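Putative dioxygenase (1H-3-hydroxy-4-oxoquinaldine 2,4-dioxygenase) (Mycobacteroides abscessus subsp. abscessus, PDB 6RA3) cleaves the heterocyclic ring of the Pseudomonas quinolone signal PQS with dioxygen, forming N-octanoylanthranilate and carbon monoxide. Local coordinates at residues V26-W31 / V54-H59; A48-R53 / L85-F90; A76-L81 / L103-R108; C208-V213 / H233-Y238. All blocks are in the same frame, centred on the assembly; numbering follows the deposited sequence.

Interaction 1 of 4, residues V26-W31 / V54-H59; sequences VTLSGW and VCWRGH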
# COMPACT_ATOMS: atom_id res chain seq x y z
N VAL A 26 9.43 -17.09 9.30
CA VAL A 26 8.61 -16.03 9.88
C VAL A 26 9.55 -14.94 10.37
O VAL A 26 10.35 -15.16 11.30
CB VAL A 26 7.68 -16.52 11.00
CG1 VAL A 26 6.88 -15.36 11.58
CG2 VAL A 26 6.75 -17.59 10.50
N THR A 27 9.51 -13.79 9.70
CA THR A 27 10.35 -12.68 10.06
C THR A 27 9.65 -11.83 11.11
O THR A 27 8.43 -11.63 11.07
CB THR A 27 10.72 -11.82 8.85
OG1 THR A 27 9.63 -10.95 8.48
CG2 THR A 27 11.13 -12.69 7.68
N LEU A 28 10.43 -11.40 12.08
CA LEU A 28 9.96 -10.64 13.23
C LEU A 28 10.96 -9.52 13.41
O LEU A 28 12.16 -9.79 13.52
CB LEU A 28 9.86 -11.50 14.49
CG LEU A 28 8.92 -12.69 14.40
CD1 LEU A 28 9.17 -13.64 15.56
CD2 LEU A 28 7.46 -12.27 14.36
N SER A 29 10.47 -8.28 13.40
CA SER A 29 11.34 -7.13 13.43
C SER A 29 11.55 -6.71 14.90
O SER A 29 11.00 -7.30 15.82
CB SER A 29 10.75 -5.99 12.59
OG SER A 29 10.59 -6.38 11.22
N GLY A 30 12.41 -5.72 15.10
CA GLY A 30 12.62 -5.12 16.40
C GLY A 30 11.54 -4.11 16.73
O GLY A 30 10.51 -4.02 16.05
N TRP A 31 11.78 -3.32 17.78
CA TRP A 31 10.79 -2.33 18.20
C TRP A 31 10.89 -1.14 17.27
O TRP A 31 11.98 -0.74 16.88
CB TRP A 31 11.00 -1.88 19.65
CG TRP A 31 10.51 -2.84 20.62
CD1 TRP A 31 11.21 -3.87 21.14
CD2 TRP A 31 9.19 -2.92 21.20
NE1 TRP A 31 10.43 -4.58 22.00
CE2 TRP A 31 9.18 -4.01 22.06
CE3 TRP A 31 8.03 -2.15 21.08
CZ2 TRP A 31 8.08 -4.37 22.81
CZ3 TRP A 31 6.92 -2.52 21.80
CH2 TRP A 31 6.95 -3.61 22.67
N VAL A 54 6.05 -10.53 9.52
CA VAL A 54 5.04 -10.18 10.51
C VAL A 54 5.40 -8.86 11.16
O VAL A 54 6.55 -8.62 11.54
CB VAL A 54 4.90 -11.27 11.59
CG1 VAL A 54 3.94 -10.82 12.67
CG2 VAL A 54 4.42 -12.56 10.98
N CYS A 55 4.39 -8.00 11.31
CA CYS A 55 4.51 -6.74 12.02
C CYS A 55 3.94 -6.91 13.42
O CYS A 55 2.99 -7.67 13.62
CB CYS A 55 3.73 -5.63 11.30
SG CYS A 55 4.40 -5.06 9.73
N TRP A 56 4.55 -6.24 14.40
CA TRP A 56 3.96 -6.17 15.73
C TRP A 56 2.68 -5.33 15.72
O TRP A 56 2.48 -4.47 14.85
CB TRP A 56 4.95 -5.55 16.73
CG TRP A 56 6.29 -6.18 16.72
CD1 TRP A 56 7.49 -5.55 16.47
CD2 TRP A 56 6.60 -7.55 16.98
NE1 TRP A 56 8.51 -6.46 16.56
CE2 TRP A 56 7.99 -7.70 16.86
CE3 TRP A 56 5.82 -8.67 17.30
CZ2 TRP A 56 8.62 -8.93 17.05
CZ3 TRP A 56 6.45 -9.89 17.47
CH2 TRP A 56 7.84 -10.00 17.38
N ARG A 57 1.80 -5.60 16.67
CA ARG A 57 0.66 -4.73 16.92
C ARG A 57 1.13 -3.30 17.08
O ARG A 57 2.23 -3.04 17.57
CB ARG A 57 -0.15 -5.23 18.13
CG ARG A 57 0.45 -4.96 19.52
CD ARG A 57 -0.54 -5.31 20.62
NE ARG A 57 -1.05 -6.67 20.58
CZ ARG A 57 -1.94 -7.14 21.44
NH1 ARG A 57 -2.43 -6.35 22.39
NH2 ARG A 57 -2.35 -8.39 21.36
N GLY A 58 0.34 -2.36 16.55
CA GLY A 58 0.73 -0.96 16.57
C GLY A 58 1.84 -0.57 15.61
O GLY A 58 2.21 0.61 15.58
N HIS A 59 2.39 -1.51 14.84
CA HIS A 59 3.48 -1.23 13.92
C HIS A 59 3.07 -1.28 12.46
O HIS A 59 3.90 -0.98 11.58
CB HIS A 59 4.64 -2.24 14.13
CG HIS A 59 5.41 -2.02 15.39
ND1 HIS A 59 4.87 -2.23 16.64
CD2 HIS A 59 6.67 -1.59 15.59
CE1 HIS A 59 5.79 -1.96 17.56
NE2 HIS A 59 6.89 -1.57 16.94
O HOH W 1 9.15 -8.66 10.17
O HOH W 2 7.73 -7.51 13.69
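Where the neighbouring parallel strands 24-28 and 51-54 of the alpha/beta-hydrolase sheet run out into loops at their C-terminal ends, Trp56 reaches across to Leu28, Ser29 and Gly30. Trp56 NE1 donates to Ser29 O at 2.7 Å; the oxygen lies in the indole plane, but the donor stands 62° out of the carbonyl plane. A weak second bond from Trp56 NE1 goes to Gly30 O (3.2 Å). The far end of the indole packs on Leu28, Trp56 CH2 lying 3.8 Å from Leu28 CD2, the two side chains crossing at about a right angle. Leu28 CD2 also meets Val54 CB at 3.9 Å, while Val54 N donates to Thr27 O. As the strands diverge, two waters fill in: one donates to both Ser29 OG, which also bonds to Asp34 O, and Val54 O; the other joins Ser29 N to Val54 O and lies above one face of Trp56, off toward its edge. Farther out, Trp31 CE3 approaches His59 CE1 (4.2 Å), and that imidazole is fixed by ND1 donating almost straight to Arg57 O. Trp31 also lies close to His97, a substrate-binding residue. Helix 71-84 packs on Leu28 and Trp56 through Thr78 and Met74, and helix 177-194 covers Trp31 and His59.

Interaction 2 of 4, residues A48-R53 / L85-F90; sequences AQRTVR and LEVDSF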
# COMPACT_ATOMS: atom_id res chain seq x y z
N ALA A 48 13.47 -19.80 -1.02
CA ALA A 48 13.78 -21.02 -0.29
C ALA A 48 12.54 -21.65 0.34
O ALA A 48 12.39 -22.88 0.31
CB ALA A 48 14.84 -20.73 0.78
N GLN A 49 11.65 -20.85 0.90
CA GLN A 49 10.51 -21.36 1.65
C GLN A 49 9.40 -20.34 1.60
O GLN A 49 9.64 -19.16 1.36
CB GLN A 49 10.83 -21.62 3.13
CG GLN A 49 12.08 -22.44 3.43
CD GLN A 49 11.93 -23.92 3.09
OE1 GLN A 49 10.83 -24.50 3.15
NE2 GLN A 49 13.06 -24.55 2.74
N ARG A 50 8.18 -20.79 1.89
CA ARG A 50 7.13 -19.84 2.22
C ARG A 50 7.66 -18.95 3.32
O ARG A 50 8.15 -19.44 4.34
CB ARG A 50 5.86 -20.54 2.68
CG ARG A 50 4.67 -19.61 3.02
CD ARG A 50 3.50 -20.39 3.61
NE ARG A 50 2.33 -19.55 3.82
CZ ARG A 50 1.18 -19.98 4.32
NH1 ARG A 50 1.04 -21.23 4.69
NH2 ARG A 50 0.17 -19.14 4.45
N THR A 51 7.62 -17.64 3.07
CA THR A 51 8.08 -16.63 4.01
C THR A 51 6.91 -15.72 4.38
O THR A 51 6.23 -15.17 3.50
CB THR A 51 9.21 -15.84 3.39
OG1 THR A 51 10.31 -16.73 3.17
CG2 THR A 51 9.64 -14.66 4.28
N VAL A 52 6.65 -15.60 5.69
CA VAL A 52 5.61 -14.74 6.25
C VAL A 52 6.33 -13.66 7.05
O VAL A 52 6.99 -13.98 8.06
CB VAL A 52 4.62 -15.52 7.14
CG1 VAL A 52 3.66 -14.57 7.89
CG2 VAL A 52 3.85 -16.54 6.36
N ARG A 53 6.25 -12.42 6.60
CA ARG A 53 6.83 -11.30 7.34
C ARG A 53 5.75 -10.69 8.23
O ARG A 53 4.64 -10.41 7.76
CB ARG A 53 7.41 -10.25 6.41
CG ARG A 53 8.50 -10.75 5.50
CD ARG A 53 9.19 -9.60 4.81
NE ARG A 53 8.28 -8.99 3.85
CZ ARG A 53 8.49 -7.84 3.22
NH1 ARG A 53 9.58 -7.13 3.45
NH2 ARG A 53 7.59 -7.41 2.35
N LEU A 85 -3.21 -18.45 9.19
CA LEU A 85 -2.63 -18.67 7.87
C LEU A 85 -2.28 -20.13 7.60
O LEU A 85 -1.62 -20.42 6.58
CB LEU A 85 -1.39 -17.82 7.69
CG LEU A 85 -1.59 -16.30 7.74
CD1 LEU A 85 -0.25 -15.58 7.82
CD2 LEU A 85 -2.36 -15.82 6.52
N GLU A 86 -2.73 -21.03 8.47
CA GLU A 86 -2.40 -22.46 8.47
C GLU A 86 -0.93 -22.72 8.17
O GLU A 86 -0.56 -23.54 7.32
CB GLU A 86 -3.29 -23.21 7.49
CG GLU A 86 -4.74 -23.03 7.75
CD GLU A 86 -5.58 -23.63 6.64
OE1 GLU A 86 -5.57 -24.88 6.48
OE2 GLU A 86 -6.23 -22.82 5.92
N VAL A 87 -0.08 -22.01 8.90
CA VAL A 87 1.34 -22.31 8.94
C VAL A 87 1.52 -23.38 10.00
O VAL A 87 1.10 -23.20 11.14
CB VAL A 87 2.16 -21.06 9.26
CG1 VAL A 87 3.60 -21.44 9.53
CG2 VAL A 87 2.06 -20.07 8.10
N ASP A 88 2.09 -24.51 9.60
CA ASP A 88 2.41 -25.53 10.60
C ASP A 88 3.80 -25.24 11.16
O ASP A 88 3.97 -24.34 11.99
CB ASP A 88 2.32 -26.94 10.00
CG ASP A 88 2.39 -28.03 11.08
OD1 ASP A 88 2.48 -27.69 12.30
OD2 ASP A 88 2.32 -29.23 10.72
N SER A 89 4.82 -25.97 10.71
CA SER A 89 6.14 -25.80 11.29
C SER A 89 6.80 -24.56 10.70
O SER A 89 6.65 -24.25 9.51
CB SER A 89 7.01 -27.03 11.07
OG SER A 89 7.21 -27.31 9.69
N PHE A 90 7.53 -23.83 11.54
CA PHE A 90 8.08 -22.57 11.10
C PHE A 90 9.31 -22.23 11.91
O PHE A 90 9.52 -22.71 13.02
CB PHE A 90 7.04 -21.44 11.17
CG PHE A 90 6.49 -21.14 12.56
CD1 PHE A 90 5.36 -21.79 13.04
CD2 PHE A 90 7.07 -20.16 13.34
CE1 PHE A 90 4.83 -21.47 14.31
CE2 PHE A 90 6.55 -19.83 14.60
CZ PHE A 90 5.43 -20.48 15.07
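Arg50 reaches from just before strand 51-54 to Leu85 O, in the turn that leads from helix 71-84 to strand 90-95. With CG anti to the backbone N (chi1 -178°) and the rest of the chain extended, the guanidinium arrives at the carbonyl with both terminal nitrogens. Arg50 NH2 makes the better bond, 3.1 Å to Leu85 O, approaching in the carbonyl plane on a lone pair; Arg50 NH1 adds a weak one to the same oxygen at 3.4 Å. The helix ends here in a Schellman motif, with Glu86 as the C-prime residue at positive phi. Methyl CG2 of Val87 lies over one face of the guanidinium, off its centre and 3.7 Å from Arg50 NH1.

This polar grip is the close part of the contact. On the buried side the packing is looser: Val52 CG1 and Leu85 CD1 meet tip to tip at 4.0 Å, and Val52 CG2 is 4.3 Å from Val87 CG2. Toward the partly exposed side, Glu86 turns its carboxylate away from Arg50 and bonds instead to Trp144 and the backbone N of Phe177 of a second subunit. Lys145 of that subunit comes close to Arg50 NH1, a like-charge approach probably eased by the salt bridge from Arg50 NH2 to Asp16.

The contact thus ties the beginning of strand 51-54 to the C-terminal end of helix 71-84. Strand 24-28 lies beside it in the sheet, pairing with Arg50 and Val52 through Phe25 and touching Val87 through Val24.

Interaction 3 of 4, residues A76-L81 / L103-R108; sequences ADTIGL and LEIADR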
# COMPACT_ATOMS: atom_id res chain seq x y z
N ALA A 76 1.64 -13.99 21.39
CA ALA A 76 0.28 -14.45 21.22
C ALA A 76 -0.26 -14.01 19.86
O ALA A 76 -1.03 -14.75 19.24
CB ALA A 76 -0.62 -13.92 22.34
N ASP A 77 0.13 -12.81 19.40
CA ASP A 77 -0.36 -12.28 18.12
C ASP A 77 0.26 -13.04 16.94
O ASP A 77 -0.43 -13.37 15.97
CB ASP A 77 -0.01 -10.80 17.93
CG ASP A 77 -0.68 -9.85 18.92
OD1 ASP A 77 -0.20 -8.70 18.99
OD2 ASP A 77 -1.64 -10.24 19.61
N THR A 78 1.58 -13.23 16.98
CA THR A 78 2.29 -13.89 15.90
C THR A 78 1.81 -15.32 15.76
O THR A 78 1.57 -15.80 14.64
CB THR A 78 3.79 -13.84 16.15
OG1 THR A 78 4.23 -12.48 16.16
CG2 THR A 78 4.58 -14.62 15.07
N ILE A 79 1.64 -16.02 16.89
CA ILE A 79 1.12 -17.38 16.86
C ILE A 79 -0.31 -17.40 16.34
O ILE A 79 -0.70 -18.31 15.59
CB ILE A 79 1.22 -18.02 18.26
CG1 ILE A 79 2.68 -18.18 18.67
CG2 ILE A 79 0.47 -19.36 18.27
CD1 ILE A 79 2.87 -18.66 20.10
N GLY A 80 -1.13 -16.44 16.76
CA GLY A 80 -2.51 -16.44 16.30
C GLY A 80 -2.60 -16.22 14.81
O GLY A 80 -3.45 -16.81 14.13
N LEU A 81 -1.72 -15.37 14.28
CA LEU A 81 -1.66 -15.13 12.84
C LEU A 81 -1.27 -16.39 12.08
O LEU A 81 -1.86 -16.73 11.06
CB LEU A 81 -0.67 -14.01 12.53
CG LEU A 81 -0.65 -13.55 11.07
CD1 LEU A 81 -1.86 -12.66 10.79
CD2 LEU A 81 0.63 -12.84 10.77
N LEU A 103 11.66 -16.33 21.25
CA LEU A 103 11.91 -17.40 22.22
C LEU A 103 10.65 -17.75 23.01
O LEU A 103 10.39 -18.92 23.31
CB LEU A 103 13.05 -16.99 23.15
CG LEU A 103 14.34 -16.73 22.35
CD1 LEU A 103 15.40 -16.02 23.16
CD2 LEU A 103 14.88 -18.06 21.84
N GLU A 104 9.82 -16.75 23.31
CA GLU A 104 8.54 -17.04 23.93
C GLU A 104 7.70 -17.90 23.01
O GLU A 104 7.07 -18.86 23.46
CB GLU A 104 7.81 -15.73 24.30
CG GLU A 104 6.44 -15.93 24.95
CD GLU A 104 6.50 -16.72 26.26
OE1 GLU A 104 7.56 -16.69 26.91
OE2 GLU A 104 5.49 -17.37 26.63
N ILE A 105 7.69 -17.58 21.71
CA ILE A 105 6.93 -18.39 20.75
C ILE A 105 7.49 -19.81 20.70
O ILE A 105 6.73 -20.79 20.67
CB ILE A 105 6.93 -17.74 19.35
CG1 ILE A 105 6.20 -16.38 19.35
CG2 ILE A 105 6.32 -18.70 18.31
CD1 ILE A 105 6.56 -15.46 18.15
N ALA A 106 8.82 -19.94 20.67
CA ALA A 106 9.40 -21.28 20.65
C ALA A 106 8.99 -22.07 21.88
O ALA A 106 8.69 -23.27 21.79
CB ALA A 106 10.92 -21.21 20.56
N ASP A 107 8.93 -21.41 23.04
CA ASP A 107 8.60 -22.11 24.28
C ASP A 107 7.15 -22.53 24.30
O ASP A 107 6.81 -23.59 24.84
CB ASP A 107 8.91 -21.22 25.47
CG ASP A 107 8.82 -21.96 26.80
OD1 ASP A 107 8.93 -23.20 26.79
OD2 ASP A 107 8.62 -21.28 27.83
N ARG A 108 6.26 -21.72 23.72
CA ARG A 108 4.84 -22.04 23.81
C ARG A 108 4.45 -23.21 22.92
O ARG A 108 3.53 -23.96 23.26
CB ARG A 108 4.02 -20.81 23.45
CG ARG A 108 4.15 -19.68 24.45
CD ARG A 108 3.22 -18.54 24.12
NE ARG A 108 3.35 -17.48 25.12
CZ ARG A 108 2.47 -16.51 25.29
NH1 ARG A 108 1.40 -16.47 24.53
NH2 ARG A 108 2.67 -15.60 26.23
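Ile79 and Ile105 form the centre of a helix-helix packing within the alpha/beta-hydrolase fold, between helices 71-84 and 99-109, which lie over the same face of the sheet. The segment axes come within 10.0 Å and cross at -58°. No hydrogen bond links the two segments, so the interface rests on side-chain packing.

The two isoleucines slide past each other in opposite directions, Ile79 CG1 meeting the branch methyl CG2 of Ile105 at 3.7 Å. In Ile105 this methyl stands anti to the backbone N, while CG1 lies beside that nitrogen (chi1 -65°). The CD1 methyl of Ile105, beyond CG1, reaches Thr78, 3.8 Å from its CG2, and these side chains cross at about a right angle. On the outer side Ile79 CD1 rests against the aliphatic part of Arg108, 4.0 Å from its CD, and Arg108 NH1 comes to 3.9 Å from Ala76 CB.

A second layer fixes these groups. Thr78 turns its hydroxyl back to Met74 O, one turn earlier in its own helix, and thereby keeps CG2 for the contact. Toward the sheet, Thr78 and Ile105 both pack on Leu28, so that strand 24-28 underlies the helix pair. At the solvent side the extended Arg108 is held by Glu104, whose other oxygen, OE1, forms a salt bridge with Arg200. The bond from Arg108 NE to Glu104 OE2 is short, 2.6 Å, and nearly straight at 175°, with OE2 in the guanidinium plane and using its anti lone pair.

Interaction 4 of 4, residues C208-V213 / H233-Y238; sequences CAIRHV and HPWFSY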
# COMPACT_ATOMS: atom_id res chain seq x y z
N CYS A 208 14.51 -25.97 21.07
CA CYS A 208 14.76 -26.15 19.64
C CYS A 208 16.17 -25.65 19.30
O CYS A 208 16.89 -25.11 20.14
CB CYS A 208 13.70 -25.40 18.83
SG CYS A 208 13.87 -23.60 18.98
N ALA A 209 16.57 -25.83 18.04
CA ALA A 209 17.85 -25.30 17.58
C ALA A 209 17.80 -23.78 17.52
O ALA A 209 16.90 -23.20 16.89
CB ALA A 209 18.19 -25.86 16.21
N ILE A 210 18.75 -23.13 18.15
CA ILE A 210 18.78 -21.68 18.20
C ILE A 210 20.11 -21.20 17.66
O ILE A 210 21.16 -21.77 17.98
CB ILE A 210 18.54 -21.16 19.63
CG1 ILE A 210 17.15 -21.57 20.09
CG2 ILE A 210 18.75 -19.68 19.69
CD1 ILE A 210 16.92 -21.46 21.59
N ARG A 211 20.08 -20.16 16.83
CA ARG A 211 21.29 -19.57 16.28
C ARG A 211 21.24 -18.07 16.46
O ARG A 211 20.28 -17.42 16.02
CB ARG A 211 21.51 -19.91 14.80
CG ARG A 211 22.79 -19.26 14.22
CD ARG A 211 23.33 -19.91 12.91
NE ARG A 211 23.22 -21.36 12.88
CZ ARG A 211 23.43 -22.12 11.80
NH1 ARG A 211 23.79 -21.58 10.63
NH2 ARG A 211 23.29 -23.44 11.90
N HIS A 212 22.26 -17.51 17.09
CA HIS A 212 22.44 -16.07 17.19
C HIS A 212 23.48 -15.64 16.17
O HIS A 212 24.57 -16.22 16.11
CB HIS A 212 22.84 -15.65 18.60
CG HIS A 212 22.99 -14.17 18.78
ND1 HIS A 212 23.84 -13.62 19.71
CD2 HIS A 212 22.39 -13.13 18.15
CE1 HIS A 212 23.77 -12.30 19.64
NE2 HIS A 212 22.90 -11.98 18.70
N VAL A 213 23.12 -14.68 15.34
CA VAL A 213 23.99 -14.08 14.35
C VAL A 213 24.06 -12.60 14.67
O VAL A 213 23.03 -11.97 14.91
CB VAL A 213 23.47 -14.30 12.92
CG1 VAL A 213 24.36 -13.62 11.93
CG2 VAL A 213 23.35 -15.77 12.60
N HIS A 233 25.57 -26.55 25.32
CA HIS A 233 24.24 -26.81 24.78
C HIS A 233 24.38 -27.16 23.30
O HIS A 233 24.69 -26.26 22.49
CB HIS A 233 23.33 -25.59 24.95
CG HIS A 233 23.05 -25.23 26.38
ND1 HIS A 233 23.67 -24.17 27.01
CD2 HIS A 233 22.22 -25.78 27.29
CE1 HIS A 233 23.23 -24.09 28.25
NE2 HIS A 233 22.35 -25.05 28.45
N PRO A 234 24.19 -28.43 22.93
CA PRO A 234 24.27 -28.79 21.50
C PRO A 234 23.32 -27.98 20.62
O PRO A 234 23.68 -27.70 19.47
CB PRO A 234 23.90 -30.28 21.50
CG PRO A 234 24.29 -30.77 22.86
CD PRO A 234 23.97 -29.61 23.78
N TRP A 235 22.14 -27.60 21.12
CA TRP A 235 21.14 -26.95 20.27
C TRP A 235 21.47 -25.51 19.93
O TRP A 235 20.78 -24.92 19.10
CB TRP A 235 19.76 -27.00 20.94
CG TRP A 235 19.75 -26.74 22.40
CD1 TRP A 235 19.68 -27.68 23.40
CD2 TRP A 235 19.80 -25.46 23.05
NE1 TRP A 235 19.69 -27.06 24.63
CE2 TRP A 235 19.75 -25.70 24.44
CE3 TRP A 235 19.87 -24.14 22.59
CZ2 TRP A 235 19.78 -24.66 25.38
CZ3 TRP A 235 19.90 -23.11 23.53
CH2 TRP A 235 19.85 -23.38 24.90
N PHE A 236 22.50 -24.93 20.53
CA PHE A 236 22.84 -23.54 20.30
C PHE A 236 24.04 -23.46 19.37
O PHE A 236 24.98 -24.25 19.48
CB PHE A 236 23.16 -22.81 21.62
CG PHE A 236 23.46 -21.34 21.45
CD1 PHE A 236 22.44 -20.39 21.52
CD2 PHE A 236 24.76 -20.91 21.22
CE1 PHE A 236 22.73 -19.02 21.37
CE2 PHE A 236 25.06 -19.55 21.07
CZ PHE A 236 24.05 -18.60 21.13
N SER A 237 23.98 -22.51 18.46
CA SER A 237 25.08 -22.16 17.58
C SER A 237 25.02 -20.67 17.38
O SER A 237 24.05 -20.01 17.76
CB SER A 237 25.01 -22.88 16.21
OG SER A 237 23.79 -22.55 15.55
N TYR A 238 26.04 -20.13 16.74
CA TYR A 238 26.17 -18.69 16.62
C TYR A 238 27.23 -18.39 15.56
O TYR A 238 27.99 -19.27 15.15
CB TYR A 238 26.56 -18.05 17.95
CG TYR A 238 28.05 -18.16 18.27
CD1 TYR A 238 28.95 -17.21 17.82
CD2 TYR A 238 28.54 -19.25 19.00
CE1 TYR A 238 30.30 -17.31 18.10
CE2 TYR A 238 29.89 -19.36 19.29
CZ TYR A 238 30.77 -18.38 18.83
OH TYR A 238 32.11 -18.48 19.12
O HOH W 3 22.12 -25.12 14.12
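Arg211 leaves strand 209-214 with CG anti to the backbone N and then bends at chi3 (-39°), which brings NE to the hydroxyl of Ser237. Ser237 in turn holds OG between its backbone N and carbonyl carbon (chi1 59°), facing the arginine. Arg211 NE donates to Ser237 OG at 3.0 Å, with the oxygen tilted 26° from the guanidinium plane. A water accepts from Arg211 NH2 and makes a weak bond to the same hydroxyl. Farther along, NH1 forms salt bridges to Glu259 and Asp262.

Underneath, the backbones pair as parallel strands. Ile210 brackets Phe236, its N donating to Trp235 O (2.9 Å) and its O accepting from Ser237 N (3.0 Å). Two residues on, His212 N donates to Ser237 O at 3.1 Å. Short CA-H...O contacts fill the spaces between these bonds, among them Tyr238 CA to His212 O.

The face of Ile210, His212, Phe236 and Tyr238 is rich in rings. His212 CB meets Phe236 CZ at 4.1 Å, and the His212 imidazole turns off from segment 233-238, with ND1 bonded to His226 and NE2 to Leu122 N. Ile210 CD1 also lies beside the indole of Trp235, 3.9 Å from CZ3, both side chains pointing the same way.

The two strands belong to a beta-alpha-beta unit whose connecting helix, 221-232, packs against His212 and Phe236; helix 197-202 adds Met201 to Ile210, Trp235 and Phe236. On its other side strand 209-214 pairs with strand 116-120, leaving 236-240 as the outermost strand at this end of the sheet within this chain.

Overall arrangement
Interactions 1, 2 and 4 all reach the one central sheet, whereas interaction 3 joins two helices packed on it. Interaction 1 is the most deeply placed, at the C-terminal strand ends near the substrate site, and relies on backbone carbonyls, an indole N-H and waters. Interaction 2 lies on strand 51-54, the neighbour of strand 24-28, to which Thr27 N and Val52 O probably link it, but sits at that strand's beginning and borders another subunit. Interaction 3 is apolar inside and charged at its outer edge; it meets interaction 1 through the Arg57-Asp77 salt bridge and interaction 2 where Phe90 touches Ile105. Interaction 4, regular strand pairing at the sheet margin, touches interaction 3 through Leu103 and Ile210.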